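Local coordinates for protein isomaltose glucohydrolase (Kribbella flavida, PDB 5Z3E) that hydrolyses the alpha-1,6-glucosidic linkage of isomaltose from its non-reducing end, releasing beta-D-glucose and D-glucose, at residues A[75-86]-A[383-394]. The protein carries 1 engineered substitution. Sequence-based numbering, arbitrary orientation.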
# COMPACT_ATOMS: atom_id res chain seq x y z
N ARG A 75 -3.13 -3.87 -2.90
CA ARG A 75 -2.54 -2.83 -2.04
C ARG A 75 -2.75 -3.19 -0.57
O ARG A 75 -1.81 -3.42 0.18
CB ARG A 75 -3.12 -1.47 -2.41
CG ARG A 75 -2.83 -0.36 -1.43
CD ARG A 75 -3.29 0.98 -1.95
NE ARG A 75 -4.72 1.02 -2.13
CZ ARG A 75 -5.35 1.05 -3.31
NH1 ARG A 75 -6.67 0.97 -3.32
NH2 ARG A 75 -4.68 1.18 -4.43
N ASP A 76 -4.02 -3.26 -0.17
CA ASP A 76 -4.32 -3.58 1.22
C ASP A 76 -3.68 -4.90 1.60
O ASP A 76 -3.12 -5.07 2.68
CB ASP A 76 -5.82 -3.70 1.46
CG ASP A 76 -6.60 -2.43 1.22
OD1 ASP A 76 -6.41 -1.85 0.13
OD2 ASP A 76 -7.41 -2.05 2.11
N GLY A 77 -3.82 -5.90 0.72
CA GLY A 77 -3.38 -7.23 1.04
C GLY A 77 -1.88 -7.36 1.19
O GLY A 77 -1.41 -8.11 2.05
N SER A 78 -1.12 -6.63 0.38
CA SER A 78 0.32 -6.70 0.44
C SER A 78 0.88 -6.09 1.73
O SER A 78 1.77 -6.66 2.36
CB SER A 78 0.94 -6.02 -0.78
OG SER A 78 0.67 -6.74 -1.97
N PHE A 79 0.35 -4.93 2.13
CA PHE A 79 0.77 -4.37 3.41
C PHE A 79 0.32 -5.25 4.57
O PHE A 79 1.04 -5.41 5.55
CB PHE A 79 0.29 -2.93 3.58
CG PHE A 79 1.11 -1.92 2.85
CD1 PHE A 79 2.41 -1.62 3.24
CD2 PHE A 79 0.56 -1.18 1.81
CE1 PHE A 79 3.15 -0.65 2.59
CE2 PHE A 79 1.28 -0.17 1.21
CZ PHE A 79 2.60 0.06 1.57
N THR A 80 -0.89 -5.80 4.49
CA THR A 80 -1.37 -6.73 5.49
C THR A 80 -0.42 -7.91 5.60
O THR A 80 -0.01 -8.30 6.70
CB THR A 80 -2.82 -7.17 5.18
OG1 THR A 80 -3.69 -6.03 5.19
CG2 THR A 80 -3.35 -8.16 6.17
N ALA A 81 -0.06 -8.49 4.45
CA ALA A 81 0.84 -9.62 4.42
C ALA A 81 2.20 -9.31 5.01
O ALA A 81 2.82 -10.16 5.65
CB ALA A 81 1.00 -10.13 2.98
N GLU A 82 2.71 -8.09 4.77
CA GLU A 82 3.99 -7.69 5.34
C GLU A 82 3.91 -7.60 6.86
O GLU A 82 4.83 -8.04 7.55
CB GLU A 82 4.44 -6.36 4.71
CG GLU A 82 5.68 -5.75 5.34
CD GLU A 82 6.98 -6.53 5.23
OE1 GLU A 82 7.02 -7.62 4.64
OE2 GLU A 82 7.99 -5.99 5.78
N GLY A 83 2.83 -7.04 7.39
CA GLY A 83 2.67 -7.04 8.84
C GLY A 83 2.62 -8.43 9.42
O GLY A 83 3.24 -8.71 10.45
N ILE A 84 1.91 -9.35 8.75
CA ILE A 84 1.79 -10.72 9.21
C ILE A 84 3.13 -11.45 9.13
O ILE A 84 3.49 -12.24 10.01
CB ILE A 84 0.68 -11.44 8.42
CG1 ILE A 84 -0.70 -10.86 8.75
CG2 ILE A 84 0.72 -12.95 8.60
CD1 ILE A 84 -1.16 -11.09 10.20
N SER A 85 3.87 -11.21 8.05
CA SER A 85 5.18 -11.81 7.88
C SER A 85 6.16 -11.35 8.96
O SER A 85 6.89 -12.16 9.54
CB SER A 85 5.73 -11.46 6.49
OG SER A 85 7.02 -11.99 6.31
N ARG A 86 6.14 -10.06 9.28
CA ARG A 86 6.95 -9.54 10.39
C ARG A 86 6.55 -10.13 11.71
O ARG A 86 7.40 -10.43 12.55
CB ARG A 86 6.83 -8.01 10.44
CG ARG A 86 7.61 -7.29 9.36
CD ARG A 86 7.26 -5.83 9.31
NE ARG A 86 8.09 -5.01 8.44
CZ ARG A 86 8.96 -4.09 8.83
NH1 ARG A 86 9.24 -3.91 10.11
NH2 ARG A 86 9.55 -3.33 7.93
N TRP A 383 -5.96 -3.51 6.49
CA TRP A 383 -4.76 -2.72 6.21
C TRP A 383 -4.36 -1.87 7.42
O TRP A 383 -3.19 -1.71 7.72
CB TRP A 383 -5.00 -1.90 4.94
CG TRP A 383 -3.82 -1.16 4.38
CD1 TRP A 383 -2.52 -1.22 4.77
CD2 TRP A 383 -3.87 -0.21 3.30
NE1 TRP A 383 -1.76 -0.35 4.01
CE2 TRP A 383 -2.57 0.28 3.10
CE3 TRP A 383 -4.91 0.29 2.50
CZ2 TRP A 383 -2.28 1.26 2.16
CZ3 TRP A 383 -4.60 1.29 1.58
CH2 TRP A 383 -3.31 1.76 1.43
N SER A 384 -5.34 -1.34 8.16
CA SER A 384 -5.00 -0.61 9.39
C SER A 384 -4.21 -1.49 10.35
O SER A 384 -3.20 -1.06 10.92
CB SER A 384 -6.25 -0.11 10.10
OG SER A 384 -6.87 0.92 9.38
N HIS A 385 -4.69 -2.71 10.55
CA HIS A 385 -4.01 -3.67 11.40
C HIS A 385 -2.65 -4.09 10.86
O HIS A 385 -1.70 -4.24 11.62
CB HIS A 385 -4.92 -4.87 11.66
CG HIS A 385 -6.07 -4.54 12.56
ND1 HIS A 385 -5.92 -4.44 13.93
CD2 HIS A 385 -7.36 -4.20 12.31
CE1 HIS A 385 -7.06 -4.09 14.47
NE2 HIS A 385 -7.97 -3.93 13.51
N GLY A 386 -2.56 -4.29 9.54
CA GLY A 386 -1.28 -4.62 8.97
C GLY A 386 -0.25 -3.54 9.19
O GLY A 386 0.90 -3.83 9.53
N MET A 387 -0.65 -2.29 8.98
CA MET A 387 0.26 -1.18 9.18
C MET A 387 0.65 -1.00 10.64
O MET A 387 1.79 -0.65 10.96
CB MET A 387 -0.31 0.13 8.65
CG MET A 387 -0.58 0.20 7.22
SD MET A 387 0.92 -0.09 6.16
CE MET A 387 1.83 1.36 6.48
N TYR A 388 -0.30 -1.24 11.55
CA TYR A 388 0.03 -1.21 12.98
C TYR A 388 1.13 -2.23 13.29
O TYR A 388 2.11 -1.92 13.98
CB TYR A 388 -1.22 -1.51 13.81
CG TYR A 388 -0.89 -1.55 15.28
CD1 TYR A 388 -0.78 -0.39 16.01
CD2 TYR A 388 -0.61 -2.76 15.91
CE1 TYR A 388 -0.41 -0.43 17.34
CE2 TYR A 388 -0.23 -2.81 17.22
CZ TYR A 388 -0.16 -1.67 17.95
OH TYR A 388 0.24 -1.68 19.27
N LEU A 389 0.98 -3.45 12.76
CA LEU A 389 1.99 -4.47 12.97
C LEU A 389 3.35 -4.05 12.44
O LEU A 389 4.38 -4.30 13.08
CB LEU A 389 1.56 -5.80 12.36
CG LEU A 389 0.42 -6.50 13.09
CD1 LEU A 389 0.03 -7.74 12.32
CD2 LEU A 389 0.83 -6.87 14.53
N ILE A 390 3.40 -3.44 11.25
CA ILE A 390 4.66 -2.98 10.70
C ILE A 390 5.31 -1.96 11.61
O ILE A 390 6.49 -2.06 11.92
CB ILE A 390 4.49 -2.44 9.27
CG1 ILE A 390 4.02 -3.54 8.32
CG2 ILE A 390 5.79 -1.82 8.79
CD1 ILE A 390 3.60 -3.05 6.94
N LEU A 391 4.56 -0.94 12.02
CA LEU A 391 5.16 0.11 12.83
C LEU A 391 5.59 -0.44 14.21
O LEU A 391 6.67 -0.11 14.71
CB LEU A 391 4.19 1.28 12.97
CG LEU A 391 4.70 2.44 13.84
CD1 LEU A 391 6.06 2.92 13.41
CD2 LEU A 391 3.67 3.57 13.83
N ALA A 392 4.75 -1.26 14.81
CA ALA A 392 5.10 -1.89 16.09
C ALA A 392 6.40 -2.67 15.94
O ALA A 392 7.27 -2.61 16.80
CB ALA A 392 3.99 -2.76 16.58
N ASP A 393 6.54 -3.43 14.84
CA ASP A 393 7.75 -4.19 14.63
C ASP A 393 8.96 -3.28 14.43
O ASP A 393 10.04 -3.56 14.96
CB ASP A 393 7.57 -5.09 13.39
CG ASP A 393 8.72 -6.00 13.20
OD1 ASP A 393 9.12 -6.69 14.18
OD2 ASP A 393 9.22 -6.05 12.06
N GLU A 394 8.80 -2.21 13.68
CA GLU A 394 9.90 -1.25 13.49
C GLU A 394 10.40 -0.71 14.83
O GLU A 394 11.58 -0.39 14.97
CB GLU A 394 9.43 -0.11 12.62
CG GLU A 394 9.38 -0.42 11.22
CD GLU A 394 10.79 -0.58 10.60
OE1 GLU A 394 11.54 0.39 10.47
OE2 GLU A 394 11.05 -1.69 10.24
O HOH W 1 -7.75 -3.57 4.32
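Arg86 of helix 75-86 reaches across to Asp393 and Glu394 of helix 383-394. Its CB, CG and CD run past OD2 of Asp393, and the extended chain (chi2 170°, chi3 171°) carries the guanidinium over CG2 of Ile390, which lies against the centre of one face. Arg86 NE turns back to OE2 of Glu82, 2.8 Å away and one helical turn earlier. NH1 is shared between Asp393 OD2 and Glu394 OE2, both at 2.9 Å; the Glu394 bond lies in the guanidinium plane and uses the anti lone pair, whereas Asp393 is tilted from that plane. NH2 adds a longer bond to the same OE2, so three carboxylates fix the group's rotation. A leucine here would probably leave Asp393 and Glu394 without their shared counter-charge and Ile390 CG2 without its flat cover.

Midway the backbones close in where Gly386 CA lies 4.1 Å from Thr80 CA and Gly83 CA rests on Gly386 O; a side chain on either glycine would collide with the other helix. Ile390 fits as a knob among Phe79, Glu82, Gly83 and Arg86. At the other end Trp383 wedges among Arg75, Asp76, Phe79 and Thr80. CG of Arg75 makes a CH-pi contact over the six-membered ring of Trp383, and Phe79 lies nearly parallel to the indole but slid aside, with Phe79 CD2 3.3 Å from Trp383 NE1. Met387 SD meets the Phe79 ring obliquely, a Met-aromatic contact. One water bridges Asp76 OD2 and Trp383 N.

The paired helices, inclined at 40°, belong to the (alpha/alpha)6 barrel known for family 15 catalytic domains. Arg75, salt-bridged to Asp151, brings the N-terminal end of helix 75-86 near Glu198, the probable proton donor; helix 151-167 packs on Phe79 and Glu82, helix 317-329 on Trp383 and Ile390, and helix 32-52 on Thr80 and Ile84.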